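Side-chain contact in Exo-beta-1,4-mannosidase (PDB 4LYP), which hydrolyses terminal beta-linked mannose from the non-reducing ends of beta-mannosides and also has transglycosylation activity, as a TIM-barrel glycoside hydrolase of family 5: residues W246-E249 / I250-I254. Sequence-based numbering, arbitrary orientation.
Sequences WFEE and ISTFI
Trp246 and Ile250 pack one turn apart on helix 244-257, the helix of a beta-alpha-beta unit of the TIM barrel between strands 230-234 and 262-264. On this buried side CG1 of Ile250 sits over one face of the indole, 3.7 Å from the centroid of the five-membered ring of Trp246, a CH-pi contact. A chi1 of 176° sets CG of Trp246 opposite its backbone N and brings the ring face against CG1 of Ile250; NE1 of Trp246 hydrogen-bonds Asn202 of helix 197-213, whose side chain Ile250 also touches. The backbone bond from Ile250 N to Trp246 O is 2.9 Å long.

Toward solvent the contact is looser and polar. The exposed Glu249 has a long, weak ion pair to Lys206, and OE2 of Glu249 passes 3.5 Å from CD1 of Ile250. The partly exposed Glu248 turns OE1 to His282, while a water gives hydrogen bonds to OE2 of Glu248 and OG of Ser251. Two hydroxyls each add a second bond to a helix carbonyl: OG1 and N of Thr252 both donate to Glu248 O, OG1 also hydrogen-bonding ND2 of Asn284, and OG of the buried Ser251 donates to Phe247 O at 2.7 Å, from the face of that carbonyl plane opposite Ser251 N.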
ATOM      1  N   TRP A 246      17.189  -5.743  11.079  1.00 10.04           N
ATOM      2  CA  TRP A 246      16.953  -5.517   9.641  1.00  9.87           C
ATOM      3  C   TRP A 246      16.196  -4.200   9.445  1.00  9.42           C
ATOM      4  O   TRP A 246      16.569  -3.397   8.586  1.00 10.49           O
ATOM      5  CB  TRP A 246      16.229  -6.697   9.052  1.00  9.43           C
ATOM      6  CG  TRP A 246      15.851  -6.559   7.623  1.00  9.12           C
ATOM      7  CD1 TRP A 246      16.656  -6.767   6.552  1.00  9.82           C
ATOM      8  CD2 TRP A 246      14.531  -6.173   7.095  1.00  8.69           C
ATOM      9  NE1 TRP A 246      15.957  -6.562   5.368  1.00 10.25           N
ATOM     10  CE2 TRP A 246      14.654  -6.211   5.657  1.00  9.88           C
ATOM     11  CE3 TRP A 246      13.313  -5.808   7.679  1.00  8.28           C
ATOM     12  CZ2 TRP A 246      13.593  -5.914   4.824  1.00  9.94           C
ATOM     13  CZ3 TRP A 246      12.227  -5.576   6.818  1.00  9.22           C
ATOM     14  CH2 TRP A 246      12.387  -5.587   5.407  1.00  9.40           C
ATOM     15  N   PHE A 247      15.164  -3.946  10.270  1.00  8.88           N
ATOM     16  CA  PHE A 247      14.503  -2.673  10.197  1.00  9.22           C
ATOM     17  C   PHE A 247      15.477  -1.554  10.446  1.00  9.46           C
ATOM     18  O   PHE A 247      15.406  -0.507   9.749  1.00 10.31           O
ATOM     19  CB  PHE A 247      13.367  -2.577  11.205  1.00 10.02           C
ATOM     20  CG  PHE A 247      12.162  -3.383  10.824  1.00  8.39           C
ATOM     21  CD1 PHE A 247      11.275  -2.950   9.800  1.00  9.07           C
ATOM     22  CD2 PHE A 247      11.867  -4.617  11.472  1.00  8.89           C
ATOM     23  CE1 PHE A 247      10.164  -3.681   9.465  1.00  8.68           C
ATOM     24  CE2 PHE A 247      10.725  -5.337  11.106  1.00  9.44           C
ATOM     25  CZ  PHE A 247       9.874  -4.861  10.109  1.00  9.59           C
ATOM     26  N   GLU A 248      16.357  -1.674  11.438  1.00  9.82           N
ATOM     27  CA  GLU A 248      17.312  -0.589  11.727  1.00 11.71           C
ATOM     28  C   GLU A 248      18.206  -0.331  10.525  1.00 11.76           C
ATOM     29  O   GLU A 248      18.438   0.790  10.069  1.00 13.69           O
ATOM     30  CB  GLU A 248      18.168  -0.987  12.954  1.00 13.73           C
ATOM     31  CG  GLU A 248      19.217   0.050  13.324  1.00 19.38           C
ATOM     32  CD  GLU A 248      18.516   1.253  13.801  1.00 21.88           C
ATOM     33  OE1 GLU A 248      17.548   1.176  14.599  1.00 24.19           O
ATOM     34  OE2 GLU A 248      18.978   2.300  13.411  1.00 32.71           O
ATOM     35  N   GLU A 249      18.724  -1.416   9.941  1.00 11.71           N
ATOM     36  CA  GLU A 249      19.684  -1.237   8.870  1.00 14.84           C
ATOM     37  C   GLU A 249      19.036  -0.674   7.607  1.00 13.50           C
ATOM     38  O   GLU A 249      19.611   0.199   6.960  1.00 13.01           O
ATOM     39  CB  GLU A 249      20.330  -2.613   8.619  1.00 19.22           C
ATOM     40  CG  GLU A 249      21.702  -2.539   7.998  1.00 32.40           C
ATOM     41  CD  GLU A 249      21.526  -3.131   6.692  1.00 41.07           C
ATOM     42  OE1 GLU A 249      22.033  -4.248   6.339  1.00 55.84           O
ATOM     43  OE2 GLU A 249      20.757  -2.469   6.038  1.00 28.82           O
ATOM     44  N   ILE A 250      17.894  -1.236   7.194  1.00 11.33           N
ATOM     45  CA  ILE A 250      17.320  -0.783   5.934  1.00 10.31           C
ATOM     46  C   ILE A 250      16.770   0.611   6.079  1.00  8.45           C
ATOM     47  O   ILE A 250      16.882   1.433   5.167  1.00  9.24           O
ATOM     48  CB  ILE A 250      16.287  -1.775   5.350  1.00 11.39           C
ATOM     49  CG1 ILE A 250      16.736  -3.210   5.165  1.00 13.81           C
ATOM     50  CG2 ILE A 250      15.823  -1.253   3.957  1.00 13.53           C
ATOM     51  CD1 ILE A 250      17.931  -3.315   4.208  1.00 16.09           C
ATOM     52  N   SER A 251      16.120   0.915   7.234  1.00  9.04           N
ATOM     53  CA  SER A 251      15.579   2.279   7.379  1.00  9.11           C
ATOM     54  C   SER A 251      16.705   3.330   7.317  1.00  8.86           C
ATOM     55  O   SER A 251      16.532   4.383   6.762  1.00  9.69           O
ATOM     56  CB  SER A 251      14.776   2.402   8.659  1.00 10.28           C
ATOM     57  OG  SER A 251      15.601   2.226   9.843  1.00 10.86           O
ATOM     58  N   THR A 252      17.863   3.001   7.909  1.00 10.47           N
ATOM     59  CA  THR A 252      18.976   3.953   7.941  1.00 10.72           C
ATOM     60  C   THR A 252      19.537   4.107   6.527  1.00 10.04           C
ATOM     61  O   THR A 252      19.858   5.215   6.099  1.00 11.44           O
ATOM     62  CB  THR A 252      20.059   3.423   8.913  1.00 12.64           C
ATOM     63  OG1 THR A 252      19.506   3.481  10.191  1.00 13.50           O
ATOM     64  CG2 THR A 252      21.367   4.292   8.876  1.00 15.68           C
ATOM     65  N   PHE A 253      19.614   3.008   5.761  1.00 10.01           N
ATOM     66  CA  PHE A 253      20.068   3.068   4.374  1.00  9.51           C
ATOM     67  C   PHE A 253      19.147   3.990   3.571  1.00  9.16           C
ATOM     68  O   PHE A 253      19.583   4.852   2.820  1.00  9.78           O
ATOM     69  CB  PHE A 253      20.078   1.662   3.741  1.00 11.02           C
ATOM     70  CG  PHE A 253      20.476   1.638   2.318  1.00 10.19           C
ATOM     71  CD1 PHE A 253      21.820   1.575   1.962  1.00 12.49           C
ATOM     72  CD2 PHE A 253      19.521   1.732   1.302  1.00 10.79           C
ATOM     73  CE1 PHE A 253      22.182   1.567   0.594  1.00 11.93           C
ATOM     74  CE2 PHE A 253      19.898   1.759  -0.003  1.00 12.63           C
ATOM     75  CZ  PHE A 253      21.214   1.665  -0.368  1.00 12.52           C
ATOM     76  N   ILE A 254      17.816   3.794   3.725  1.00  9.04           N
ATOM     77  CA  ILE A 254      16.848   4.573   2.970  1.00 10.01           C
ATOM     78  C   ILE A 254      16.943   6.071   3.355  1.00  9.35           C
ATOM     79  O   ILE A 254      16.951   6.914   2.471  1.00  9.69           O
ATOM     80  CB  ILE A 254      15.399   4.050   3.215  1.00  8.56           C
ATOM     81  CG1 ILE A 254      15.269   2.692   2.581  1.00  9.76           C
ATOM     82  CG2 ILE A 254      14.341   4.997   2.704  1.00 10.01           C
ATOM     83  CD1 ILE A 254      13.986   1.983   2.958  1.00 10.91           C
TER
HETATM   84  O   HOH W   1      16.703   3.509  12.221  1.00 12.97           O